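Local coordinates for protein domain of unknown function (PDB 3CJL) that is of unknown function but belongs to the DUF3861 family and forms, in the crystal, a two-chain assembly whose beta sheet continues from one copy to the other, at residues Y6-E11 with L20-S25; F24-D29 with F58-M63. All blocks are in the same frame, centred on the assembly; numbering follows the deposited sequence.

Contact 1 (Y6-E11 with L20-S25); sequences YQITVE and LSFEFS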
loop_
_atom_site.group_PDB
_atom_site.type_symbol
_atom_site.label_atom_id
_atom_site.label_comp_id
_atom_site.label_asym_id
_atom_site.label_seq_id
_atom_site.Cartn_x
_atom_site.Cartn_y
_atom_site.Cartn_z
ATOM N N TYR A 6 -12.617 -3.188 -5.639
ATOM C CA TYR A 6 -12.132 -4.302 -4.843
ATOM C C TYR A 6 -12.662 -4.151 -3.451
ATOM O O TYR A 6 -12.964 -3.032 -3.042
ATOM C CB TYR A 6 -10.585 -4.331 -4.786
ATOM C CG TYR A 6 -9.936 -4.387 -6.144
ATOM C CD1 TYR A 6 -9.676 -5.599 -6.760
ATOM C CD2 TYR A 6 -9.600 -3.217 -6.827
ATOM C CE1 TYR A 6 -9.107 -5.653 -8.032
ATOM C CE2 TYR A 6 -9.033 -3.259 -8.111
ATOM C CZ TYR A 6 -8.788 -4.478 -8.700
ATOM O OH TYR A 6 -8.223 -4.530 -9.952
ATOM N N GLN A 7 -12.817 -5.280 -2.752
ATOM C CA GLN A 7 -12.996 -5.267 -1.310
ATOM C C GLN A 7 -11.656 -5.686 -0.706
ATOM O O GLN A 7 -11.102 -6.720 -1.077
ATOM C CB GLN A 7 -14.080 -6.227 -0.836
ATOM C CG GLN A 7 -14.477 -6.020 0.650
ATOM C CD GLN A 7 -15.293 -4.756 0.883
ATOM O OE1 GLN A 7 -15.814 -4.155 -0.054
ATOM N NE2 GLN A 7 -15.406 -4.352 2.141
ATOM N N ILE A 8 -11.153 -4.885 0.230
ATOM C CA ILE A 8 -9.904 -5.174 0.916
ATOM C C ILE A 8 -10.216 -5.531 2.369
ATOM O O ILE A 8 -10.848 -4.753 3.089
ATOM C CB ILE A 8 -8.938 -3.960 0.920
ATOM C CG1 ILE A 8 -8.817 -3.304 -0.466
ATOM C CG2 ILE A 8 -7.575 -4.358 1.512
ATOM C CD1 ILE A 8 -8.451 -4.219 -1.555
ATOM N N THR A 9 -9.729 -6.682 2.815
ATOM C CA THR A 9 -9.942 -7.137 4.178
ATOM C C THR A 9 -8.591 -7.432 4.816
ATOM O O THR A 9 -7.758 -8.087 4.193
ATOM C CB THR A 9 -10.833 -8.410 4.186
ATOM O OG1 THR A 9 -12.017 -8.150 3.432
ATOM C CG2 THR A 9 -11.200 -8.870 5.631
ATOM N N VAL A 10 -8.380 -6.928 6.036
ATOM C CA VAL A 10 -7.167 -7.200 6.810
ATOM C C VAL A 10 -7.615 -7.793 8.126
ATOM O O VAL A 10 -8.482 -7.226 8.789
ATOM C CB VAL A 10 -6.326 -5.928 7.049
ATOM C CG1 VAL A 10 -5.027 -6.260 7.828
ATOM C CG2 VAL A 10 -6.006 -5.269 5.708
ATOM N N GLU A 11 -7.070 -8.950 8.483
ATOM C CA GLU A 11 -7.386 -9.571 9.752
ATOM C C GLU A 11 -6.137 -9.899 10.515
ATOM O O GLU A 11 -5.170 -10.390 9.940
ATOM C CB GLU A 11 -8.270 -10.811 9.575
ATOM C CG GLU A 11 -7.898 -11.759 8.466
ATOM C CD GLU A 11 -9.062 -12.686 8.077
ATOM O OE1 GLU A 11 -9.575 -13.414 8.989
ATOM O OE2 GLU A 11 -9.440 -12.667 6.871
ATOM N N LEU A 20 -10.676 -5.557 9.524
ATOM C CA LEU A 20 -11.160 -4.373 8.874
ATOM C C LEU A 20 -11.429 -4.756 7.448
ATOM O O LEU A 20 -10.746 -5.620 6.889
ATOM C CB LEU A 20 -10.183 -3.209 9.005
ATOM C CG LEU A 20 -8.926 -3.148 8.167
ATOM C CD1 LEU A 20 -9.183 -2.470 6.874
ATOM C CD2 LEU A 20 -7.826 -2.397 8.934
ATOM N N SER A 21 -12.478 -4.165 6.898
ATOM C CA SER A 21 -12.876 -4.402 5.521
ATOM C C SER A 21 -13.396 -3.111 4.923
ATOM O O SER A 21 -14.231 -2.427 5.532
ATOM C CB SER A 21 -13.933 -5.489 5.445
ATOM O OG SER A 21 -14.056 -5.969 4.124
ATOM N N PHE A 22 -12.904 -2.784 3.733
ATOM C CA PHE A 22 -13.342 -1.594 3.022
ATOM C C PHE A 22 -13.325 -1.794 1.518
ATOM O O PHE A 22 -12.585 -2.625 0.997
ATOM C CB PHE A 22 -12.490 -0.376 3.425
ATOM C CG PHE A 22 -11.038 -0.505 3.091
ATOM C CD1 PHE A 22 -10.188 -1.201 3.923
ATOM C CD2 PHE A 22 -10.512 0.085 1.945
ATOM C CE1 PHE A 22 -8.833 -1.318 3.631
ATOM C CE2 PHE A 22 -9.175 -0.032 1.658
ATOM C CZ PHE A 22 -8.334 -0.744 2.511
ATOM N N GLU A 23 -14.187 -1.055 0.837
ATOM C CA GLU A 23 -14.238 -1.091 -0.612
ATOM C C GLU A 23 -13.245 -0.073 -1.127
ATOM O O GLU A 23 -13.081 1.000 -0.547
ATOM C CB GLU A 23 -15.602 -0.741 -1.145
ATOM C CG GLU A 23 -15.656 -0.700 -2.664
ATOM C CD GLU A 23 -17.037 -0.400 -3.158
ATOM O OE1 GLU A 23 -17.857 -1.320 -3.154
ATOM O OE2 GLU A 23 -17.296 0.750 -3.544
ATOM N N PHE A 24 -12.574 -0.417 -2.211
ATOM C CA PHE A 24 -11.645 0.508 -2.802
ATOM C C PHE A 24 -11.538 0.349 -4.302
ATOM O O PHE A 24 -11.575 -0.752 -4.816
ATOM C CB PHE A 24 -10.291 0.389 -2.122
ATOM C CG PHE A 24 -9.443 1.587 -2.320
ATOM C CD1 PHE A 24 -9.870 2.832 -1.829
ATOM C CD2 PHE A 24 -8.236 1.492 -3.001
ATOM C CE1 PHE A 24 -9.097 3.983 -2.039
ATOM C CE2 PHE A 24 -7.453 2.620 -3.194
ATOM C CZ PHE A 24 -7.891 3.871 -2.716
ATOM N N SER A 25 -11.436 1.476 -4.992
ATOM C CA SER A 25 -11.389 1.504 -6.442
ATOM C C SER A 25 -9.976 1.882 -6.897
ATOM O O SER A 25 -9.414 2.805 -6.350
ATOM C CB SER A 25 -12.411 2.522 -6.955
ATOM O OG SER A 25 -12.397 2.589 -8.367
#

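Contact 2 (F24-D29 with F58-M63); sequences FSLHDD and FGEVMM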
loop_
_atom_site.group_PDB
_atom_site.type_symbol
_atom_site.label_atom_id
_atom_site.label_comp_id
_atom_site.label_asym_id
_atom_site.label_seq_id
_atom_site.Cartn_x
_atom_site.Cartn_y
_atom_site.Cartn_z
ATOM N N PHE A 24 -12.574 -0.417 -2.211
ATOM C CA PHE A 24 -11.645 0.508 -2.802
ATOM C C PHE A 24 -11.538 0.349 -4.302
ATOM O O PHE A 24 -11.575 -0.752 -4.816
ATOM C CB PHE A 24 -10.291 0.389 -2.122
ATOM C CG PHE A 24 -9.443 1.587 -2.320
ATOM C CD1 PHE A 24 -9.870 2.832 -1.829
ATOM C CD2 PHE A 24 -8.236 1.492 -3.001
ATOM C CE1 PHE A 24 -9.097 3.983 -2.039
ATOM C CE2 PHE A 24 -7.453 2.620 -3.194
ATOM C CZ PHE A 24 -7.891 3.871 -2.716
ATOM N N SER A 25 -11.436 1.476 -4.992
ATOM C CA SER A 25 -11.389 1.504 -6.442
ATOM C C SER A 25 -9.976 1.882 -6.897
ATOM O O SER A 25 -9.414 2.805 -6.350
ATOM C CB SER A 25 -12.411 2.522 -6.955
ATOM O OG SER A 25 -12.397 2.589 -8.367
ATOM N N LEU A 26 -9.416 1.138 -7.855
ATOM C CA LEU A 26 -8.118 1.450 -8.458
ATOM C C LEU A 26 -8.350 1.637 -9.936
ATOM O O LEU A 26 -9.172 0.950 -10.527
ATOM C CB LEU A 26 -7.090 0.320 -8.277
ATOM C CG LEU A 26 -6.742 -0.143 -6.858
ATOM C CD1 LEU A 26 -5.875 -1.391 -6.925
ATOM C CD2 LEU A 26 -6.064 0.961 -6.036
ATOM N N HIS A 27 -7.573 2.525 -10.538
ATOM C CA HIS A 27 -7.643 2.797 -11.973
ATOM C C HIS A 27 -6.680 1.985 -12.824
ATOM O O HIS A 27 -6.312 2.389 -13.921
ATOM C CB HIS A 27 -7.501 4.281 -12.187
ATOM C CG HIS A 27 -8.656 5.020 -11.640
ATOM N ND1 HIS A 27 -9.879 5.007 -12.269
ATOM C CD2 HIS A 27 -8.828 5.690 -10.482
ATOM C CE1 HIS A 27 -10.739 5.690 -11.546
ATOM N NE2 HIS A 27 -10.126 6.122 -10.460
ATOM N N ASP A 28 -6.282 0.835 -12.296
ATOM C CA ASP A 28 -5.580 -0.199 -13.026
ATOM C C ASP A 28 -6.241 -1.523 -12.668
ATOM O O ASP A 28 -6.893 -1.632 -11.629
ATOM C CB ASP A 28 -4.118 -0.234 -12.608
ATOM C CG ASP A 28 -3.329 0.956 -13.125
ATOM O OD1 ASP A 28 -3.175 1.063 -14.360
ATOM O OD2 ASP A 28 -2.848 1.764 -12.293
ATOM N N ASP A 29 -6.094 -2.506 -13.548
ATOM C CA ASP A 29 -6.529 -3.865 -13.299
ATOM C C ASP A 29 -5.416 -4.475 -12.460
ATOM O O ASP A 29 -4.392 -4.864 -12.999
ATOM C CB ASP A 29 -6.710 -4.605 -14.636
ATOM C CG ASP A 29 -7.169 -6.032 -14.464
ATOM O OD1 ASP A 29 -6.969 -6.610 -13.381
ATOM O OD2 ASP A 29 -7.714 -6.597 -15.437
ATOM N N PHE A 58 -1.832 2.989 -1.658
ATOM C CA PHE A 58 -1.460 4.325 -1.171
ATOM C C PHE A 58 -1.301 5.341 -2.305
ATOM O O PHE A 58 -1.663 6.491 -2.125
ATOM C CB PHE A 58 -0.342 4.283 -0.087
ATOM C CG PHE A 58 1.043 4.629 -0.552
ATOM C CD1 PHE A 58 1.428 5.957 -0.669
ATOM C CD2 PHE A 58 2.010 3.635 -0.719
ATOM C CE1 PHE A 58 2.709 6.295 -1.057
ATOM C CE2 PHE A 58 3.317 3.961 -1.084
ATOM C CZ PHE A 58 3.662 5.293 -1.260
ATOM N N GLY A 59 -0.878 4.890 -3.487
ATOM C CA GLY A 59 -0.749 5.741 -4.664
ATOM C C GLY A 59 -2.056 6.297 -5.203
ATOM O O GLY A 59 -2.122 7.454 -5.594
ATOM N N GLU A 60 -3.082 5.458 -5.230
ATOM C CA GLU A 60 -4.447 5.877 -5.555
ATOM C C GLU A 60 -4.977 6.962 -4.597
ATOM O O GLU A 60 -5.578 7.935 -5.044
ATOM C CB GLU A 60 -5.365 4.655 -5.543
ATOM C CG GLU A 60 -6.826 4.920 -5.833
ATOM C CD GLU A 60 -7.065 5.615 -7.170
ATOM O OE1 GLU A 60 -6.388 5.271 -8.171
ATOM O OE2 GLU A 60 -7.944 6.508 -7.204
ATOM N N VAL A 61 -4.746 6.818 -3.296
ATOM C CA VAL A 61 -5.201 7.841 -2.326
ATOM C C VAL A 61 -4.536 9.202 -2.567
ATOM O O VAL A 61 -5.183 10.251 -2.503
ATOM C CB VAL A 61 -4.986 7.400 -0.859
ATOM C CG1 VAL A 61 -5.346 8.539 0.090
ATOM C CG2 VAL A 61 -5.840 6.184 -0.539
HETATM N N MSE A 62 -3.247 9.179 -2.835
HETATM C CA MSE A 62 -2.519 10.392 -3.173
HETATM C C MSE A 62 -3.022 11.026 -4.483
HETATM O O MSE A 62 -3.090 12.247 -4.562
HETATM C CB MSE A 62 -1.022 10.108 -3.231
HETATM C CG MSE A 62 -0.476 9.748 -1.859
HETATM SE SE MSE A 62 1.472 9.681 -1.741
HETATM C CE MSE A 62 1.863 8.882 -3.480
HETATM N N MSE A 63 -3.385 10.217 -5.480
HETATM C CA MSE A 63 -4.017 10.738 -6.712
HETATM C C MSE A 63 -5.318 11.470 -6.379
HETATM O O MSE A 63 -5.606 12.505 -6.944
HETATM C CB MSE A 63 -4.406 9.624 -7.701
HETATM C CG MSE A 63 -3.305 8.821 -8.367
HETATM SE SE MSE A 63 -1.831 9.866 -8.974
HETATM C CE MSE A 63 -0.521 9.553 -7.387
#

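Contact 1 (Y6-E11 with L20-S25)
Phe22 CG stands in the crowded position between its own backbone N and carbonyl carbon (chi1 62°), and the ring turns one face to Ile8, its partner across the strand pair. Ile8 CB sits over that face, 3.9 Å from the ring centroid, a CH-pi contact displaced toward the rim at CZ. Leu20 CG meets Val10 CB at 4.0 Å, while Leu20 CD1 reaches the edge of the Phe22 ring in its plane.

The other face of this antiparallel hairpin is polar. With CG anti to the backbone N (chi1 -168°) and a bend at chi2, the Gln7 amide reaches across to the neighbouring strand, NE2 toward Ser21 and OE1 near Glu23 CA. NE2 donates to Ser21 OG at 2.9 Å, nearly straight at 174° and in the amide plane. The same OG also hydrogen-bonds Thr9 OG1, at 3.1 Å, so one hydroxyl joins two side chains of the facing strand. Main-chain bonds run in pairs between Tyr6 and Phe24, Ile8 and Phe22, and Val10 and Leu20; Ile8 N to Phe22 O, for instance, spans 2.8 Å. Between them, Ser21 CA approaches Ile8 O to 3.2 Å in a CA-H...O contact.

Beyond the pair, Tyr6 OH bonds Leu30 N at the start of helix 30-37, and Glu23 forms a salt bridge with Lys13 of the second subunit. Strand 4-12 also pairs antiparallel with a strand of that subunit, continuing the sheet across the interface, while Phe24 packs on helix 45-64.

Contact 2 (F24-D29 with F58-M63)
Phe24 and Leu26 bring the end of a hairpin strand against helix 45-64, an alpha/beta packing in which strand 24-26 and helix 58-63 run at 85° to each other, their axes 9.0 Å apart.

The apolar part is built on the helix residues Glu60 and Val61. Phe24 CZ lies 3.5 Å from Glu60 CG and also touches Val61 CG2, so the ring tip meets two successive helix residues. Leu26 CD2 packs on Glu60 CB at 3.8 Å. Glu60 thus serves here through its methylene groups: its CG, anti to the backbone N (chi1 179°), projects from the helix toward the strand, close to Ser25 O. On the second subunit, Ala50 packs on Phe24 and Met43 on Val61.

The polar part lies farther out, where the bend at chi2 brings Glu60 CD round toward His27 and the carboxylate oxygens approach CD2 of that ring. The firm partner of the carboxylate is Gln64, one turn on in the same helix, which bonds Glu60 OE2, while His27 ND1 bonds Gly1 O. Asp28 forms a salt bridge with Lys56 of the same helix. The imidazole and carboxylate planes stand 50° apart, with His27 CD2 3.4 Å from Glu60 OE1.

Strand 19-26 serves both contacts, and Phe24 takes part in each: its backbone is bonded within the sheet of contact 1, whereas its ring tip belongs to contact 2. The principle illustrated is that one strand can use its main chain to build a sheet and its side chains to hold a helix. Contact 1 is the larger and only partly buried, with an apolar face and a polar one; contact 2 is smaller, buried, and made mainly of carbon contacts without hydrogen bonds between its segments. Their edges meet where Tyr6 CE2 packs on Leu26 CD1 at 3.9 Å. Both also touch the second subunit, contact 1 through sheet pairing and contact 2 through side-chain packing.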